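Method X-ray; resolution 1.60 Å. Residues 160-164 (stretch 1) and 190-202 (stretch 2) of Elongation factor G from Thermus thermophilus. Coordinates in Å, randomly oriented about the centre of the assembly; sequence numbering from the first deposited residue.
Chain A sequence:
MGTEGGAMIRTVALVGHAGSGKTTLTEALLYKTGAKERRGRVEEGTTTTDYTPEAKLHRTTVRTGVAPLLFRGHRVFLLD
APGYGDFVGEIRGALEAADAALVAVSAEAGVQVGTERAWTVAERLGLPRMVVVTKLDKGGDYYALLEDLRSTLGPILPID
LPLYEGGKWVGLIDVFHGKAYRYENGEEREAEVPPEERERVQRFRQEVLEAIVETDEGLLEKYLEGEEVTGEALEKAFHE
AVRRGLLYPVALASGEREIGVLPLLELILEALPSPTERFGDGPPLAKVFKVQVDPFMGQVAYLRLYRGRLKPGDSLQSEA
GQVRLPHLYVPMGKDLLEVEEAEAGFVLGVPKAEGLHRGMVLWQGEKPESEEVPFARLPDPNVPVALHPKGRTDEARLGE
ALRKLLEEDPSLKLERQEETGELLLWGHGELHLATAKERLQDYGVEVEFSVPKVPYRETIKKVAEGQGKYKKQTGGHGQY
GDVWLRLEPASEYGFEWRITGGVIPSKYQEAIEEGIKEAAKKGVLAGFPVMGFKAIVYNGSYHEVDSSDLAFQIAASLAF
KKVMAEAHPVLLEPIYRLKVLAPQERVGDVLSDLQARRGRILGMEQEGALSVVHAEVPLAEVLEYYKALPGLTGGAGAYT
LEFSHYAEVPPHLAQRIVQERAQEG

Stretch 1 (160-164) DLPLY
Stretch 2 (190-202) EAEVPPEERERVQ

Stretch 1 is one extended strand, 160-164, with phi/psi running from -127/156 at L161 to -98/123 at L163. Stretch 2 passes it as strand end, loop and helical residues, meeting it in reverse order: L163 lies nearest V193 (CA to CA 7.9 Å) early on, and L161 nearest V201 (CA to CA 7.8 Å) late. No direct hydrogen bond joins the two. The stretches bury 258 Å² between them, both sides summed; apolar contacts and two bridging waters link them.

At the strand end of stretch 2, A191 (-135/168) points its CB toward stretch 1, and this lone methyl sits 4.0 Å from CD2 of L163. L163 leaves its backbone sideways, but chi1 t and chi2 p bring its end nearer. E192 and V193 turn their CB atoms away. V193 O accepts from R198 NE (2.9 Å) and R198 NH2 (2.8 Å), a clamp between loop and helix. P194 (-54/138, C-gamma exo) then faces inward: it offers its ring CD, 3.6 Å from CD1 of L163, so the leucine's two methyls meet proline and alanine respectively.

The chain next turns, with E197 N donating to P194 O at 2.8 Å. E197, chi1 m and chi2 m, points toward the strand, yet its OE1 stays 4.5 Å from P162 O, and water fills the gap. Water 1 donates to E197 OE1 (2.9 Å) and to P162 O (2.7 Å); water 2 donates to E197 OE1 (2.7 Å) and accepts from Y164 N (2.8 Å). A carboxylate suits this site because one oxygen can accept from both waters, while E197 OE2 pairs with R200 NH1 in a 2.8 Å salt bridge.

R198 to V201 are helical, V201 N donating to E197 O at 2.9 Å. Buried V201, chi1 t, gives an apolar methyl, CG2, 4.2 Å from CD1 of L161, whose CB points toward stretch 2 and whose rotamer is m,t.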

ATOM      1  N   ASP A 160     -17.910  -0.804  27.132  1.00 12.07           N
ATOM      2  CA  ASP A 160     -19.165  -0.060  27.111  1.00 12.16           C
ATOM      3  C   ASP A 160     -20.291  -0.866  26.505  1.00 10.10           C
ATOM      4  O   ASP A 160     -20.060  -1.719  25.640  1.00 12.23           O
ATOM      5  CB  ASP A 160     -19.059   1.170  26.191  1.00 13.92           C
ATOM      6  CG  ASP A 160     -17.992   2.145  26.617  1.00 16.58           C
ATOM      7  OD1 ASP A 160     -17.978   2.500  27.814  1.00 18.58           O
ATOM      8  OD2 ASP A 160     -17.190   2.575  25.744  1.00 12.67           O
ATOM      9  N   LEU A 161     -21.500  -0.545  26.962  1.00 13.18           N
ATOM     10  CA  LEU A 161     -22.737  -1.070  26.386  1.00 11.70           C
ATOM     11  C   LEU A 161     -23.537   0.210  26.087  1.00 11.19           C
ATOM     12  O   LEU A 161     -23.328   1.250  26.695  1.00 12.29           O
ATOM     13  CB  LEU A 161     -23.495  -1.964  27.362  1.00 11.97           C
ATOM     14  CG  LEU A 161     -22.796  -3.281  27.677  1.00 13.26           C
ATOM     15  CD1 LEU A 161     -23.664  -4.035  28.686  1.00 15.81           C
ATOM     16  CD2 LEU A 161     -22.563  -4.120  26.427  1.00 14.92           C
ATOM     17  N   PRO A 162     -24.465   0.147  25.135  1.00  9.83           N
ATOM     18  CA  PRO A 162     -25.234   1.349  24.816  1.00 12.23           C
ATOM     19  C   PRO A 162     -26.359   1.694  25.770  1.00 12.26           C
ATOM     20  O   PRO A 162     -27.063   0.802  26.275  1.00 13.05           O
ATOM     21  CB  PRO A 162     -25.760   1.063  23.414  1.00 11.32           C
ATOM     22  CG  PRO A 162     -25.892  -0.442  23.392  1.00 17.78           C
ATOM     23  CD  PRO A 162     -24.734  -0.961  24.207  1.00 12.15           C
ATOM     24  N   LEU A 163     -26.508   2.989  26.040  1.00 12.00           N
ATOM     25  CA  LEU A 163     -27.630   3.443  26.854  1.00 11.73           C
ATOM     26  C   LEU A 163     -28.700   3.926  25.889  1.00 13.04           C
ATOM     27  O   LEU A 163     -28.448   4.783  25.047  1.00 13.22           O
ATOM     28  CB  LEU A 163     -27.226   4.588  27.787  1.00 10.10           C
ATOM     29  CG  LEU A 163     -28.373   5.128  28.637  1.00 12.33           C
ATOM     30  CD1 LEU A 163     -28.788   4.034  29.626  1.00 14.02           C
ATOM     31  CD2 LEU A 163     -27.929   6.378  29.405  1.00 14.63           C
ATOM     32  N   TYR A 164     -29.894   3.344  25.981  1.00 13.93           N
ATOM     33  CA  TYR A 164     -31.001   3.744  25.123  1.00 13.18           C
ATOM     34  C   TYR A 164     -32.122   4.377  25.925  1.00 14.12           C
ATOM     35  O   TYR A 164     -32.311   4.070  27.105  1.00 17.87           O
ATOM     36  CB  TYR A 164     -31.613   2.536  24.412  1.00 15.53           C
ATOM     37  CG  TYR A 164     -30.759   1.934  23.327  1.00 13.17           C
ATOM     38  CD1 TYR A 164     -30.749   2.480  22.041  1.00 18.00           C
ATOM     39  CD2 TYR A 164     -29.969   0.819  23.577  1.00 18.60           C
ATOM     40  CE1 TYR A 164     -29.962   1.916  21.027  1.00 23.46           C
ATOM     41  CE2 TYR A 164     -29.196   0.252  22.578  1.00 18.38           C
ATOM     42  CZ  TYR A 164     -29.193   0.795  21.310  1.00 18.21           C
ATOM     43  OH  TYR A 164     -28.438   0.204  20.308  1.00 20.11           O
ATOM     44  N   GLU A 190     -24.564  11.915  34.400  1.00 17.97           N
ATOM     45  CA  GLU A 190     -24.758  10.544  34.856  1.00 20.54           C
ATOM     46  C   GLU A 190     -26.247  10.216  34.800  1.00 19.94           C
ATOM     47  O   GLU A 190     -27.103  11.070  35.016  1.00 22.96           O
ATOM     48  CB  GLU A 190     -24.246  10.344  36.292  1.00 26.26           C
ATOM     49  CG  GLU A 190     -24.177   8.858  36.665  1.00 25.22           C
ATOM     50  CD  GLU A 190     -23.509   8.572  38.005  1.00 31.50           C
ATOM     51  OE1 GLU A 190     -22.898   9.486  38.605  1.00 33.38           O
ATOM     52  OE2 GLU A 190     -23.589   7.409  38.452  1.00 29.69           O
ATOM     53  N   ALA A 191     -26.533   8.962  34.500  1.00 18.69           N
ATOM     54  CA  ALA A 191     -27.891   8.473  34.398  1.00 16.98           C
ATOM     55  C   ALA A 191     -27.940   7.152  35.139  1.00 17.02           C
ATOM     56  O   ALA A 191     -26.899   6.584  35.506  1.00 20.64           O
ATOM     57  CB  ALA A 191     -28.269   8.274  32.922  1.00 14.61           C
ATOM     58  N   GLU A 192     -29.146   6.645  35.375  1.00 16.88           N
ATOM     59  CA  GLU A 192     -29.275   5.369  36.057  1.00 20.31           C
ATOM     60  C   GLU A 192     -29.205   4.251  35.035  1.00 18.82           C
ATOM     61  O   GLU A 192     -29.614   4.442  33.886  1.00 22.74           O
ATOM     62  CB  GLU A 192     -30.640   5.277  36.753  1.00 22.67           C
ATOM     63  CG  GLU A 192     -30.852   6.307  37.811  1.00 26.46           C
ATOM     64  CD  GLU A 192     -30.289   5.865  39.141  1.00 35.20           C
ATOM     65  OE1 GLU A 192     -29.462   4.926  39.164  1.00 34.80           O
ATOM     66  OE2 GLU A 192     -30.670   6.461  40.162  1.00 34.87           O
ATOM     67  N   VAL A 193     -28.677   3.098  35.437  1.00 21.57           N
ATOM     68  CA  VAL A 193     -28.659   1.950  34.540  1.00 23.06           C
ATOM     69  C   VAL A 193     -30.124   1.522  34.550  1.00 25.54           C
ATOM     70  O   VAL A 193     -30.697   1.283  35.623  1.00 19.98           O
ATOM     71  CB  VAL A 193     -27.813   0.784  35.081  1.00 29.00           C
ATOM     72  CG1 VAL A 193     -28.024  -0.439  34.202  1.00 28.85           C
ATOM     73  CG2 VAL A 193     -26.330   1.167  35.113  1.00 25.40           C
ATOM     74  N   PRO A 194     -30.762   1.449  33.370  1.00 23.16           N
ATOM     75  CA  PRO A 194     -32.170   1.048  33.337  1.00 20.25           C
ATOM     76  C   PRO A 194     -32.397  -0.296  34.050  1.00 19.80           C
ATOM     77  O   PRO A 194     -31.619  -1.230  33.878  1.00 19.83           O
ATOM     78  CB  PRO A 194     -32.469   0.960  31.842  1.00 22.77           C
ATOM     79  CG  PRO A 194     -31.545   1.964  31.248  1.00 27.33           C
ATOM     80  CD  PRO A 194     -30.262   1.728  32.011  1.00 22.95           C
ATOM     81  N   PRO A 195     -33.479  -0.405  34.832  1.00 19.58           N
ATOM     82  CA  PRO A 195     -33.843  -1.617  35.584  1.00 21.26           C
ATOM     83  C   PRO A 195     -33.838  -2.869  34.698  1.00 20.31           C
ATOM     84  O   PRO A 195     -33.295  -3.922  35.058  1.00 20.18           O
ATOM     85  CB  PRO A 195     -35.244  -1.288  36.101  1.00 26.82           C
ATOM     86  CG  PRO A 195     -35.202   0.194  36.267  1.00 24.88           C
ATOM     87  CD  PRO A 195     -34.463   0.668  35.049  1.00 25.33           C
ATOM     88  N   GLU A 196     -34.441  -2.743  33.527  1.00 20.39           N
ATOM     89  CA  GLU A 196     -34.519  -3.850  32.586  1.00 23.52           C
ATOM     90  C   GLU A 196     -33.180  -4.271  31.990  1.00 23.50           C
ATOM     91  O   GLU A 196     -33.095  -5.317  31.355  1.00 24.38           O
ATOM     92  CB  GLU A 196     -35.481  -3.481  31.465  1.00 28.34           C
ATOM     93  CG  GLU A 196     -36.889  -3.240  31.963  1.00 50.48           C
ATOM     94  CD  GLU A 196     -37.743  -2.518  30.951  1.00 63.61           C
ATOM     95  OE1 GLU A 196     -38.024  -3.099  29.880  1.00 73.78           O
ATOM     96  OE2 GLU A 196     -38.129  -1.363  31.227  1.00 71.23           O
ATOM     97  N   GLU A 197     -32.141  -3.466  32.198  1.00 21.02           N
ATOM     98  CA  GLU A 197     -30.820  -3.762  31.652  1.00 23.99           C
ATOM     99  C   GLU A 197     -29.857  -4.311  32.692  1.00 19.59           C
ATOM    100  O   GLU A 197     -28.821  -4.874  32.340  1.00 18.48           O
ATOM    101  CB  GLU A 197     -30.166  -2.489  31.101  1.00 23.28           C
ATOM    102  CG  GLU A 197     -30.864  -1.796  29.950  1.00 31.38           C
ATOM    103  CD  GLU A 197     -30.446  -2.339  28.605  1.00 39.80           C
ATOM    104  OE1 GLU A 197     -30.577  -1.597  27.607  1.00 42.93           O
ATOM    105  OE2 GLU A 197     -29.998  -3.505  28.538  1.00 35.35           O
ATOM    106  N   ARG A 198     -30.190  -4.144  33.964  1.00 19.73           N
ATOM    107  CA  ARG A 198     -29.268  -4.547  35.013  1.00 17.91           C
ATOM    108  C   ARG A 198     -28.723  -5.952  35.012  1.00 18.87           C
ATOM    109  O   ARG A 198     -27.527  -6.140  35.226  1.00 19.43           O
ATOM    110  CB  ARG A 198     -29.866  -4.187  36.360  1.00 18.15           C
ATOM    111  CG  ARG A 198     -29.927  -2.693  36.469  1.00 20.58           C
ATOM    112  CD  ARG A 198     -30.577  -2.207  37.724  1.00 25.53           C
ATOM    113  NE  ARG A 198     -30.682  -0.759  37.624  1.00 25.05           N
ATOM    114  CZ  ARG A 198     -30.891   0.053  38.647  1.00 24.38           C
ATOM    115  NH1 ARG A 198     -31.028  -0.435  39.880  1.00 26.83           N
ATOM    116  NH2 ARG A 198     -30.938   1.353  38.432  1.00 23.21           N
ATOM    117  N   GLU A 199     -29.571  -6.937  34.760  1.00 18.95           N
ATOM    118  CA  GLU A 199     -29.085  -8.308  34.741  1.00 20.29           C
ATOM    119  C   GLU A 199     -28.062  -8.525  33.622  1.00 22.09           C
ATOM    120  O   GLU A 199     -27.038  -9.178  33.832  1.00 20.23           O
ATOM    121  CB  GLU A 199     -30.250  -9.288  34.598  1.00 27.60           C
ATOM    122  CG  GLU A 199     -31.264  -9.159  35.727  1.00 46.31           C
ATOM    123  CD  GLU A 199     -32.188 -10.354  35.834  1.00 54.50           C
ATOM    124  OE1 GLU A 199     -32.728 -10.789  34.793  1.00 58.75           O
ATOM    125  OE2 GLU A 199     -32.380 -10.851  36.965  1.00 58.85           O
ATOM    126  N   ARG A 200     -28.318  -7.959  32.446  1.00 19.15           N
ATOM    127  CA  ARG A 200     -27.382  -8.136  31.336  1.00 17.10           C
ATOM    128  C   ARG A 200     -26.084  -7.393  31.626  1.00 15.69           C
ATOM    129  O   ARG A 200     -24.998  -7.901  31.345  1.00 20.20           O
ATOM    130  CB  ARG A 200     -27.987  -7.636  30.013  1.00 18.66           C
ATOM    131  CG  ARG A 200     -27.045  -7.865  28.817  1.00 20.42           C
ATOM    132  CD  ARG A 200     -27.759  -7.784  27.464  1.00 18.81           C
ATOM    133  NE  ARG A 200     -28.466  -6.516  27.296  1.00 21.58           N
ATOM    134  CZ  ARG A 200     -29.212  -6.207  26.237  1.00 20.95           C
ATOM    135  NH1 ARG A 200     -29.826  -5.029  26.180  1.00 21.50           N
ATOM    136  NH2 ARG A 200     -29.339  -7.073  25.243  1.00 20.14           N
ATOM    137  N   VAL A 201     -26.190  -6.190  32.182  1.00 18.32           N
ATOM    138  CA  VAL A 201     -24.997  -5.417  32.508  1.00 14.89           C
ATOM    139  C   VAL A 201     -24.146  -6.193  33.502  1.00 19.85           C
ATOM    140  O   VAL A 201     -22.918  -6.249  33.374  1.00 22.81           O
ATOM    141  CB  VAL A 201     -25.357  -4.060  33.109  1.00 16.99           C
ATOM    142  CG1 VAL A 201     -24.109  -3.372  33.627  1.00 19.26           C
ATOM    143  CG2 VAL A 201     -26.022  -3.201  32.053  1.00 17.85           C
ATOM    144  N   GLN A 202     -24.804  -6.801  34.485  1.00 18.69           N
ATOM    145  CA  GLN A 202     -24.095  -7.578  35.493  1.00 23.88           C
ATOM    146  C   GLN A 202     -23.370  -8.769  34.865  1.00 21.80           C
ATOM    147  O   GLN A 202     -22.238  -9.082  35.238  1.00 22.78           O
ATOM    148  CB  GLN A 202     -25.075  -8.066  36.568  1.00 26.59           C
ATOM    149  CG  GLN A 202     -24.792  -7.511  37.956  1.00 44.97           C
ATOM    150  CD  GLN A 202     -23.353  -7.742  38.404  1.00 48.61           C
ATOM    151  OE1 GLN A 202     -22.828  -8.850  38.301  1.00 62.14           O
ATOM    152  NE2 GLN A 202     -22.715  -6.693  38.911  1.00 51.47           N
TER
HETATM  153  O   HOH W   1     -28.249  -1.588  25.830  1.00 19.75           O
HETATM  154  O   HOH W   2     -30.345   1.112  27.613  1.00 22.46           O